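Local coordinates for protein hyaluronidase (Thermobaculum terrenum, PDB 5DIY) that probably removes O-linked N-acetylglucosamine, as a bacterial O-GlcNAc hydrolase of glycoside hydrolase family 84, at residues Tyr47-Tyr56 with Phe80-Leu88; Glu320-Val331 with Arg435-Phe444. All coordinates share one frame; numbering follows the deposited sequence.

Interaction 1: residues Tyr47-Tyr56 with Phe80-Leu88; sequences YHRELWREPY and FAISPGLSL
The indole of W52 is sandwiched between P84 and its own neighbour R53: P84 CB presses on one face, 3.5 Å from the centroid of the five-membered ring in a CH-pi contact, and R53 CG covers the other. At the indole edge NE1 donates to S87 OG (3.2 Å), close to the ring plane, while L88 CD1 packs obliquely against the six-membered ring. With chi1 at 72°, CG of W52 stands between its backbone N and carbonyl carbon, which lays the ring over P84 and leaves CB against I82 CD1. S87 OG also accepts R53 NH1 (2.9 Å), tilted from the guanidinium plane, and lies 2.8 Å from a water that donates to E50 O; R53 NH2 adds a weak bond to S87 O and a salt bridge to E95. The imidazole of H48 has A81 O at its edge: ND1 donates to it (2.8 Å), in the ring plane but from well above the carbonyl plane. H48 O accepts S83 N (2.8 Å) almost head-on. L86 CD1 lies over one face of the R49 guanidinium, and Y56 CE2 meets F80 CE1 obliquely at 3.6 Å. The contact fastens the long loop after barrel strand 37-40 to the C-terminal end of strand 77-82 and the loop beyond, on the catalytic side expected of a TIM barrel. R49 also packs on K43, which binds N-acetylglucosamine, and on the engineered N120, at the predicted proton-donor position. With S87 OG gripped by two donors and H48 bonded through ring and backbone, these bonds probably tie down the loop carrying R49.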
loop_
_atom_site.group_PDB
_atom_site.type_symbol
_atom_site.label_atom_id
_atom_site.label_comp_id
_atom_site.label_asym_id
_atom_site.label_seq_id
_atom_site.Cartn_x
_atom_site.Cartn_y
_atom_site.Cartn_z
ATOM N N TYR C 47 -21.442 -4.900 -7.372
ATOM C CA TYR C 47 -22.424 -3.825 -7.531
ATOM C C TYR C 47 -21.808 -2.422 -7.597
ATOM O O TYR C 47 -22.463 -1.480 -8.047
ATOM C CB TYR C 47 -23.480 -3.926 -6.428
ATOM C CG TYR C 47 -24.238 -5.233 -6.514
ATOM C CD1 TYR C 47 -25.065 -5.495 -7.601
ATOM C CD2 TYR C 47 -24.095 -6.224 -5.538
ATOM C CE1 TYR C 47 -25.754 -6.694 -7.715
ATOM C CE2 TYR C 47 -24.781 -7.431 -5.641
ATOM C CZ TYR C 47 -25.609 -7.659 -6.734
ATOM O OH TYR C 47 -26.299 -8.841 -6.862
ATOM N N HIS C 48 -20.559 -2.288 -7.154
ATOM C CA HIS C 48 -19.800 -1.045 -7.336
ATOM C C HIS C 48 -19.312 -0.851 -8.786
ATOM O O HIS C 48 -19.203 0.294 -9.257
ATOM C CB HIS C 48 -18.617 -0.990 -6.353
ATOM C CG HIS C 48 -17.674 0.140 -6.606
ATOM N ND1 HIS C 48 -17.979 1.447 -6.299
ATOM C CD2 HIS C 48 -16.442 0.158 -7.164
ATOM C CE1 HIS C 48 -16.970 2.222 -6.649
ATOM N NE2 HIS C 48 -16.024 1.465 -7.175
ATOM N N ARG C 49 -19.032 -1.952 -9.489
ATOM C CA ARG C 49 -18.273 -1.884 -10.743
ATOM C C ARG C 49 -18.887 -2.667 -11.910
ATOM O O ARG C 49 -19.552 -2.065 -12.746
ATOM C CB ARG C 49 -16.816 -2.275 -10.478
ATOM C CG ARG C 49 -15.845 -1.896 -11.582
ATOM C CD ARG C 49 -14.462 -1.621 -11.008
ATOM N NE ARG C 49 -13.481 -1.289 -12.044
ATOM C CZ ARG C 49 -12.668 -2.150 -12.659
ATOM N NH1 ARG C 49 -12.685 -3.455 -12.384
ATOM N NH2 ARG C 49 -11.819 -1.696 -13.579
ATOM N N GLU C 50 -18.702 -3.987 -11.967
ATOM C CA GLU C 50 -19.106 -4.759 -13.156
ATOM C C GLU C 50 -20.616 -4.769 -13.313
ATOM O O GLU C 50 -21.130 -4.523 -14.407
ATOM C CB GLU C 50 -18.580 -6.198 -13.118
ATOM C CG GLU C 50 -17.073 -6.325 -13.314
ATOM C CD GLU C 50 -16.280 -6.276 -12.018
ATOM O OE1 GLU C 50 -16.780 -5.737 -11.006
ATOM O OE2 GLU C 50 -15.138 -6.777 -12.014
ATOM N N LEU C 51 -21.311 -5.035 -12.209
ATOM C CA LEU C 51 -22.774 -4.994 -12.157
ATOM C C LEU C 51 -23.275 -3.662 -11.580
ATOM O O LEU C 51 -24.174 -3.637 -10.743
ATOM C CB LEU C 51 -23.296 -6.183 -11.328
ATOM C CG LEU C 51 -22.855 -7.589 -11.768
ATOM C CD1 LEU C 51 -23.636 -8.654 -11.004
ATOM C CD2 LEU C 51 -23.016 -7.795 -13.268
ATOM N N TRP C 52 -22.709 -2.555 -12.059
ATOM C CA TRP C 52 -23.094 -1.214 -11.594
ATOM C C TRP C 52 -24.556 -0.839 -11.863
ATOM O O TRP C 52 -25.119 -0.018 -11.147
ATOM C CB TRP C 52 -22.172 -0.145 -12.187
ATOM C CG TRP C 52 -22.342 0.135 -13.654
ATOM C CD1 TRP C 52 -21.656 -0.433 -14.689
ATOM C CD2 TRP C 52 -23.238 1.082 -14.241
ATOM N NE1 TRP C 52 -22.069 0.104 -15.884
ATOM C CE2 TRP C 52 -23.045 1.034 -15.637
ATOM C CE3 TRP C 52 -24.194 1.966 -13.721
ATOM C CZ2 TRP C 52 -23.766 1.840 -16.520
ATOM C CZ3 TRP C 52 -24.914 2.766 -14.600
ATOM C CH2 TRP C 52 -24.695 2.696 -15.983
ATOM N N ARG C 53 -25.151 -1.422 -12.900
ATOM C CA ARG C 53 -26.565 -1.198 -13.208
ATOM C C ARG C 53 -27.517 -1.859 -12.208
ATOM O O ARG C 53 -28.626 -1.373 -12.013
ATOM C CB ARG C 53 -26.892 -1.674 -14.623
ATOM C CG ARG C 53 -26.175 -0.882 -15.700
ATOM C CD ARG C 53 -26.564 -1.371 -17.081
ATOM N NE ARG C 53 -25.741 -0.765 -18.126
ATOM C CZ ARG C 53 -24.518 -1.163 -18.475
ATOM N NH1 ARG C 53 -23.917 -2.192 -17.872
ATOM N NH2 ARG C 53 -23.878 -0.521 -19.449
ATOM N N GLU C 54 -27.086 -2.949 -11.572
ATOM C CA GLU C 54 -27.961 -3.721 -10.679
ATOM C C GLU C 54 -28.105 -3.006 -9.336
ATOM O O GLU C 54 -27.094 -2.675 -8.711
ATOM C CB GLU C 54 -27.402 -5.128 -10.436
ATOM C CG GLU C 54 -27.078 -5.948 -11.681
ATOM C CD GLU C 54 -28.262 -6.139 -12.603
ATOM O OE1 GLU C 54 -29.371 -6.423 -12.106
ATOM O OE2 GLU C 54 -28.074 -6.009 -13.828
ATOM N N PRO C 55 -29.353 -2.755 -8.886
ATOM C CA PRO C 55 -29.527 -2.119 -7.573
ATOM C C PRO C 55 -29.241 -3.079 -6.420
ATOM O O PRO C 55 -29.461 -4.284 -6.551
ATOM C CB PRO C 55 -31.001 -1.699 -7.575
ATOM C CG PRO C 55 -31.661 -2.668 -8.494
ATOM C CD PRO C 55 -30.647 -2.992 -9.554
ATOM N N TYR C 56 -28.742 -2.536 -5.311
ATOM C CA TYR C 56 -28.515 -3.317 -4.094
ATOM C C TYR C 56 -29.835 -3.863 -3.543
ATOM O O TYR C 56 -30.866 -3.198 -3.628
ATOM C CB TYR C 56 -27.834 -2.465 -3.011
ATOM C CG TYR C 56 -26.373 -2.150 -3.275
ATOM C CD1 TYR C 56 -25.386 -3.115 -3.065
ATOM C CD2 TYR C 56 -25.974 -0.880 -3.707
ATOM C CE1 TYR C 56 -24.045 -2.835 -3.295
ATOM C CE2 TYR C 56 -24.637 -0.589 -3.940
ATOM C CZ TYR C 56 -23.673 -1.568 -3.735
ATOM O OH TYR C 56 -22.342 -1.290 -3.966
ATOM N N PHE C 80 -20.750 7.635 -1.420
ATOM C CA PHE C 80 -20.980 6.409 -2.165
ATOM C C PHE C 80 -20.374 6.601 -3.541
ATOM O O PHE C 80 -20.728 7.557 -4.236
ATOM C CB PHE C 80 -22.476 6.102 -2.301
ATOM C CG PHE C 80 -22.761 4.920 -3.186
ATOM C CD1 PHE C 80 -22.605 3.627 -2.706
ATOM C CD2 PHE C 80 -23.140 5.100 -4.511
ATOM C CE1 PHE C 80 -22.837 2.532 -3.528
ATOM C CE2 PHE C 80 -23.378 4.012 -5.335
ATOM C CZ PHE C 80 -23.229 2.728 -4.846
ATOM N N ALA C 81 -19.476 5.705 -3.942
ATOM C CA ALA C 81 -18.917 5.742 -5.291
ATOM C C ALA C 81 -19.432 4.603 -6.165
ATOM O O ALA C 81 -19.788 3.532 -5.671
ATOM C CB ALA C 81 -17.400 5.733 -5.251
ATOM N N ILE C 82 -19.453 4.866 -7.470
ATOM C CA ILE C 82 -19.867 3.917 -8.497
ATOM C C ILE C 82 -18.833 4.000 -9.638
ATOM O O ILE C 82 -18.271 5.068 -9.890
ATOM C CB ILE C 82 -21.322 4.223 -8.971
ATOM C CG1 ILE C 82 -21.880 3.111 -9.869
ATOM C CG2 ILE C 82 -21.437 5.584 -9.651
ATOM C CD1 ILE C 82 -22.358 1.898 -9.100
ATOM N N SER C 83 -18.569 2.868 -10.290
ATOM C CA SER C 83 -17.581 2.768 -11.360
ATOM C C SER C 83 -18.225 2.107 -12.582
ATOM O O SER C 83 -18.197 0.880 -12.706
ATOM C CB SER C 83 -16.371 1.963 -10.886
ATOM O OG SER C 83 -15.787 2.571 -9.749
ATOM N N PRO C 84 -18.832 2.918 -13.477
ATOM C CA PRO C 84 -19.587 2.409 -14.621
ATOM C C PRO C 84 -18.815 2.301 -15.943
ATOM O O PRO C 84 -19.386 1.844 -16.940
ATOM C CB PRO C 84 -20.692 3.455 -14.764
ATOM C CG PRO C 84 -19.996 4.729 -14.426
ATOM C CD PRO C 84 -18.983 4.385 -13.360
ATOM N N GLY C 85 -17.536 2.677 -15.942
ATOM C CA GLY C 85 -16.784 2.905 -17.172
ATOM C C GLY C 85 -16.394 1.698 -18.010
ATOM O O GLY C 85 -15.926 1.876 -19.135
ATOM N N LEU C 86 -16.562 0.484 -17.488
ATOM C CA LEU C 86 -16.275 -0.723 -18.275
ATOM C C LEU C 86 -17.327 -0.964 -19.351
ATOM O O LEU C 86 -17.003 -1.505 -20.403
ATOM C CB LEU C 86 -16.167 -1.971 -17.387
ATOM C CG LEU C 86 -15.085 -1.984 -16.310
ATOM C CD1 LEU C 86 -15.271 -3.187 -15.397
ATOM C CD2 LEU C 86 -13.701 -1.991 -16.940
ATOM N N SER C 87 -18.575 -0.580 -19.078
ATOM C CA SER C 87 -19.695 -0.810 -20.011
ATOM C C SER C 87 -20.641 0.382 -20.252
ATOM O O SER C 87 -21.612 0.236 -20.987
ATOM C CB SER C 87 -20.505 -2.014 -19.525
ATOM O OG SER C 87 -21.027 -1.779 -18.228
ATOM N N LEU C 88 -20.364 1.555 -19.680
ATOM C CA LEU C 88 -21.267 2.706 -19.824
ATOM C C LEU C 88 -21.324 3.199 -21.265
ATOM O O LEU C 88 -20.291 3.373 -21.905
ATOM C CB LEU C 88 -20.832 3.871 -18.921
ATOM C CG LEU C 88 -21.529 5.233 -19.058
ATOM C CD1 LEU C 88 -23.017 5.106 -18.779
ATOM C CD2 LEU C 88 -20.903 6.253 -18.120
HETATM O O HOH W 1 -19.481 -2.776 -16.124
#

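Interaction 2: residues Glu320-Val331 with Arg435-Phe444; sequences EPAYLTNLFKKV and RVCGDVVRNF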
loop_
_atom_site.group_PDB
_atom_site.type_symbol
_atom_site.label_atom_id
_atom_site.label_comp_id
_atom_site.label_asym_id
_atom_site.label_seq_id
_atom_site.Cartn_x
_atom_site.Cartn_y
_atom_site.Cartn_z
ATOM N N GLU C 320 15.825 -2.132 -1.338
ATOM C CA GLU C 320 15.962 -3.275 -0.440
ATOM C C GLU C 320 16.215 -2.741 0.976
ATOM O O GLU C 320 16.824 -1.688 1.118
ATOM C CB GLU C 320 17.078 -4.207 -0.911
ATOM C CG GLU C 320 16.682 -5.048 -2.116
ATOM C CD GLU C 320 15.622 -6.091 -1.773
ATOM O OE1 GLU C 320 15.948 -7.093 -1.101
ATOM O OE2 GLU C 320 14.452 -5.903 -2.163
ATOM N N PRO C 321 15.698 -3.426 2.019
ATOM C CA PRO C 321 15.809 -2.902 3.391
ATOM C C PRO C 321 17.218 -2.430 3.747
ATOM O O PRO C 321 18.166 -3.211 3.676
ATOM C CB PRO C 321 15.385 -4.092 4.248
ATOM C CG PRO C 321 14.388 -4.813 3.398
ATOM C CD PRO C 321 14.834 -4.622 1.968
ATOM N N ALA C 322 17.341 -1.152 4.113
ATOM C CA ALA C 322 18.649 -0.488 4.178
ATOM C C ALA C 322 19.513 -0.983 5.335
ATOM O O ALA C 322 20.703 -1.250 5.149
ATOM C CB ALA C 322 18.485 1.027 4.238
ATOM N N TYR C 323 18.910 -1.125 6.516
ATOM C CA TYR C 323 19.649 -1.572 7.700
ATOM C C TYR C 323 20.329 -2.924 7.470
ATOM O O TYR C 323 21.526 -3.065 7.712
ATOM C CB TYR C 323 18.738 -1.618 8.939
ATOM C CG TYR C 323 19.423 -2.113 10.204
ATOM C CD1 TYR C 323 19.560 -3.482 10.455
ATOM C CD2 TYR C 323 19.924 -1.222 11.148
ATOM C CE1 TYR C 323 20.175 -3.944 11.603
ATOM C CE2 TYR C 323 20.547 -1.677 12.300
ATOM C CZ TYR C 323 20.669 -3.041 12.523
ATOM O OH TYR C 323 21.277 -3.514 13.663
ATOM N N LEU C 324 19.579 -3.917 6.999
ATOM C CA LEU C 324 20.171 -5.244 6.800
ATOM C C LEU C 324 21.133 -5.276 5.613
ATOM O O LEU C 324 22.151 -5.969 5.672
ATOM C CB LEU C 324 19.107 -6.348 6.715
ATOM C CG LEU C 324 18.624 -6.899 8.074
ATOM C CD1 LEU C 324 17.607 -8.008 7.856
ATOM C CD2 LEU C 324 19.763 -7.405 8.958
ATOM N N THR C 325 20.832 -4.516 4.561
ATOM C CA THR C 325 21.736 -4.395 3.415
ATOM C C THR C 325 23.110 -3.901 3.869
ATOM O O THR C 325 24.132 -4.512 3.539
ATOM C CB THR C 325 21.165 -3.460 2.330
ATOM O OG1 THR C 325 19.977 -4.039 1.793
ATOM C CG2 THR C 325 22.151 -3.242 1.193
ATOM N N ASN C 326 23.119 -2.823 4.650
ATOM C CA ASN C 326 24.363 -2.272 5.184
ATOM C C ASN C 326 25.056 -3.241 6.143
ATOM O O ASN C 326 26.278 -3.412 6.088
ATOM C CB ASN C 326 24.110 -0.932 5.892
ATOM C CG ASN C 326 23.615 0.156 4.948
ATOM O OD1 ASN C 326 23.852 0.117 3.747
ATOM N ND2 ASN C 326 22.914 1.127 5.499
ATOM N N LEU C 327 24.278 -3.884 7.011
ATOM C CA LEU C 327 24.849 -4.769 8.025
ATOM C C LEU C 327 25.601 -5.951 7.423
ATOM O O LEU C 327 26.712 -6.263 7.863
ATOM C CB LEU C 327 23.774 -5.262 8.996
ATOM C CG LEU C 327 24.312 -6.109 10.165
ATOM C CD1 LEU C 327 23.724 -5.670 11.500
ATOM C CD2 LEU C 327 24.059 -7.598 9.944
ATOM N N PHE C 328 25.004 -6.607 6.426
ATOM C CA PHE C 328 25.631 -7.798 5.831
ATOM C C PHE C 328 26.844 -7.441 4.973
ATOM O O PHE C 328 27.808 -8.197 4.930
ATOM C CB PHE C 328 24.620 -8.649 5.047
ATOM C CG PHE C 328 23.565 -9.301 5.911
ATOM C CD1 PHE C 328 23.912 -10.041 7.044
ATOM C CD2 PHE C 328 22.221 -9.203 5.577
ATOM C CE1 PHE C 328 22.944 -10.636 7.835
ATOM C CE2 PHE C 328 21.244 -9.809 6.356
ATOM C CZ PHE C 328 21.606 -10.526 7.488
ATOM N N LYS C 329 26.794 -6.296 4.298
ATOM C CA LYS C 329 27.974 -5.736 3.639
ATOM C C LYS C 329 29.111 -5.482 4.653
ATOM O O LYS C 329 30.278 -5.805 4.393
ATOM C CB LYS C 329 27.604 -4.448 2.898
ATOM C CG LYS C 329 28.754 -3.747 2.187
ATOM C CD LYS C 329 28.319 -2.389 1.645
ATOM C CE LYS C 329 29.509 -1.461 1.430
ATOM N NZ LYS C 329 30.426 -1.953 0.366
ATOM N N LYS C 330 28.762 -4.931 5.808
ATOM C CA LYS C 330 29.736 -4.686 6.878
ATOM C C LYS C 330 30.336 -5.997 7.400
ATOM O O LYS C 330 31.561 -6.109 7.545
ATOM C CB LYS C 330 29.086 -3.889 8.011
ATOM C CG LYS C 330 30.023 -3.500 9.140
ATOM C CD LYS C 330 29.943 -4.458 10.320
ATOM C CE LYS C 330 30.919 -4.058 11.417
ATOM N NZ LYS C 330 31.060 -5.159 12.403
ATOM N N VAL C 331 29.471 -6.977 7.670
ATOM C CA VAL C 331 29.894 -8.308 8.141
ATOM C C VAL C 331 30.819 -8.989 7.133
ATOM O O VAL C 331 31.841 -9.564 7.522
ATOM C CB VAL C 331 28.676 -9.234 8.445
ATOM C CG1 VAL C 331 29.109 -10.689 8.654
ATOM C CG2 VAL C 331 27.909 -8.740 9.665
ATOM N N ARG C 435 7.260 -10.544 1.665
ATOM C CA ARG C 435 8.513 -9.888 1.303
ATOM C C ARG C 435 9.242 -9.358 2.547
ATOM O O ARG C 435 9.981 -8.369 2.470
ATOM C CB ARG C 435 8.229 -8.758 0.297
ATOM C CG ARG C 435 9.475 -8.208 -0.394
ATOM C CD ARG C 435 9.432 -8.260 -1.909
ATOM N NE ARG C 435 8.915 -7.038 -2.517
ATOM C CZ ARG C 435 9.528 -6.261 -3.421
ATOM N NH1 ARG C 435 10.751 -6.510 -3.882
ATOM N NH2 ARG C 435 8.881 -5.199 -3.880
ATOM N N VAL C 436 9.044 -10.013 3.693
ATOM C CA VAL C 436 9.788 -9.661 4.908
ATOM C C VAL C 436 11.284 -9.916 4.682
ATOM O O VAL C 436 11.663 -10.925 4.092
ATOM C CB VAL C 436 9.255 -10.403 6.161
ATOM C CG1 VAL C 436 9.570 -11.892 6.130
ATOM C CG2 VAL C 436 9.790 -9.764 7.435
ATOM N N CYS C 437 12.103 -8.956 5.109
ATOM C CA CYS C 437 13.560 -8.929 4.888
ATOM C C CYS C 437 13.985 -8.771 3.419
ATOM O O CYS C 437 15.167 -8.937 3.095
ATOM C CB CYS C 437 14.250 -10.154 5.513
ATOM S SG CYS C 437 13.783 -10.508 7.223
ATOM N N GLY C 438 13.048 -8.398 2.542
ATOM C CA GLY C 438 13.286 -8.404 1.101
ATOM C C GLY C 438 13.961 -9.684 0.650
ATOM O O GLY C 438 13.642 -10.778 1.142
ATOM N N ASP C 439 14.914 -9.539 -0.267
ATOM C CA ASP C 439 15.843 -10.608 -0.610
ATOM C C ASP C 439 17.220 -10.404 0.041
ATOM O O ASP C 439 18.203 -11.004 -0.373
ATOM C CB ASP C 439 15.952 -10.704 -2.127
ATOM C CG ASP C 439 14.668 -11.209 -2.756
ATOM O OD1 ASP C 439 14.377 -12.419 -2.648
ATOM O OD2 ASP C 439 13.937 -10.394 -3.335
ATOM N N VAL C 440 17.281 -9.588 1.090
ATOM C CA VAL C 440 18.563 -9.225 1.693
ATOM C C VAL C 440 19.126 -10.415 2.480
ATOM O O VAL C 440 20.291 -10.766 2.320
ATOM C CB VAL C 440 18.448 -7.988 2.613
ATOM C CG1 VAL C 440 19.815 -7.612 3.173
ATOM C CG2 VAL C 440 17.840 -6.809 1.857
ATOM N N VAL C 441 18.297 -11.040 3.309
ATOM C CA VAL C 441 18.735 -12.218 4.064
ATOM C C VAL C 441 18.982 -13.368 3.089
ATOM O O VAL C 441 20.001 -14.046 3.180
ATOM C CB VAL C 441 17.744 -12.605 5.178
ATOM C CG1 VAL C 441 18.192 -13.878 5.890
ATOM C CG2 VAL C 441 17.623 -11.477 6.187
ATOM N N ARG C 442 18.070 -13.554 2.133
ATOM C CA ARG C 442 18.252 -14.546 1.065
ATOM C C ARG C 442 19.626 -14.446 0.413
ATOM O O ARG C 442 20.376 -15.435 0.387
ATOM C CB ARG C 442 17.173 -14.394 -0.008
ATOM C CG ARG C 442 17.150 -15.500 -1.051
ATOM C CD ARG C 442 16.287 -15.112 -2.243
ATOM N NE ARG C 442 14.893 -14.960 -1.843
ATOM C CZ ARG C 442 14.025 -15.956 -1.675
ATOM N NH1 ARG C 442 14.378 -17.216 -1.888
ATOM N NH2 ARG C 442 12.779 -15.682 -1.294
ATOM N N ASN C 443 19.959 -13.254 -0.090
ATOM C CA ASN C 443 21.219 -13.049 -0.822
ATOM C C ASN C 443 22.440 -13.268 0.075
ATOM O O ASN C 443 23.450 -13.786 -0.380
ATOM C CB ASN C 443 21.286 -11.659 -1.486
ATOM C CG ASN C 443 20.211 -11.439 -2.553
ATOM O OD1 ASN C 443 19.661 -12.378 -3.130
ATOM N ND2 ASN C 443 19.911 -10.175 -2.819
ATOM N N PHE C 444 22.334 -12.892 1.349
ATOM C CA PHE C 444 23.398 -13.157 2.310
ATOM C C PHE C 444 23.607 -14.659 2.488
ATOM O O PHE C 444 24.732 -15.135 2.416
ATOM C CB PHE C 444 23.117 -12.493 3.664
ATOM C CG PHE C 444 24.172 -12.768 4.709
ATOM C CD1 PHE C 444 25.456 -12.243 4.570
ATOM C CD2 PHE C 444 23.880 -13.548 5.833
ATOM C CE1 PHE C 444 26.436 -12.492 5.529
ATOM C CE2 PHE C 444 24.853 -13.808 6.792
ATOM C CZ PHE C 444 26.135 -13.279 6.640
HETATM O O HOH W 2 12.684 -8.064 -2.245
#
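E320 reaches over the start of helix 440-444 and accepts D439 N on OE1 (2.8 Å), using the syn lone pair. Its other oxygen, OE2, accepts a hydrogen bond from a water that also donates to D439 OD2 and accepts from R435 NH1; R435 itself is salt-bridged to E234. The glutamate chain is bent at chi2 (-69°), which turns the carboxylate back over G438, where a side chain would collide with OE1 and with P321 CD. P321 follows at the N-cap of helix 322-331, its CG over the C437-G438 peptide and its CD 3.7 Å from V440 CG2. One turn on, L324 sets CB against V440 CG1 and CD1 against V441 CG2, both at 3.8 Å. T325 folds its OG1 back to P321 O (2.7 Å), an oxygen that also accepts T325 N, and rests OG1 beside V440 CG2. F328 stacks on F444, offset: centroids are 4.2 Å apart, planes 12° apart, and F444 CB lies over the F328 face. V440 CG1 and V441 CG2 meet the edge of the F328 ring. With F328 cut back to an alanine, F444 would probably lose the partner on one face and a gap would open beside V440 and V441. V331 closes the row, with CG1 4.4 Å from F444 CZ. The axes of segments 322-331 and 440-444 run 17° from parallel, 10.0 Å apart at closest approach, in the helical region following the barrel; F328 and F444 both touch L386 of helix 373-398. Chemically, an apolar seam ends in a polar cluster: D439 is salt-bridged to R442, and R435, joined to both carboxylates through the water, probably helps offset the charge of E320.

Overall arrangement
Interaction 1 belongs to the eight-stranded parallel barrel, interaction 2 to the helical region that follows it in the chain. Their centres are 45 Å apart and their nearest atoms about 23 Å, on opposite sides of the chain's centre, so neither touches the other. The side chain of R49, in 47-56, lies about 8 Å from the bound N-acetylglucosamine and about 4 Å from the side chains of K43, which binds the sugar, and of the engineered N120, at the position of the predicted proton donor. In interaction 2 the side chain of R435 is about 13 Å from the sugar, and that contact lies away from the known sites, joining helices distant in sequence.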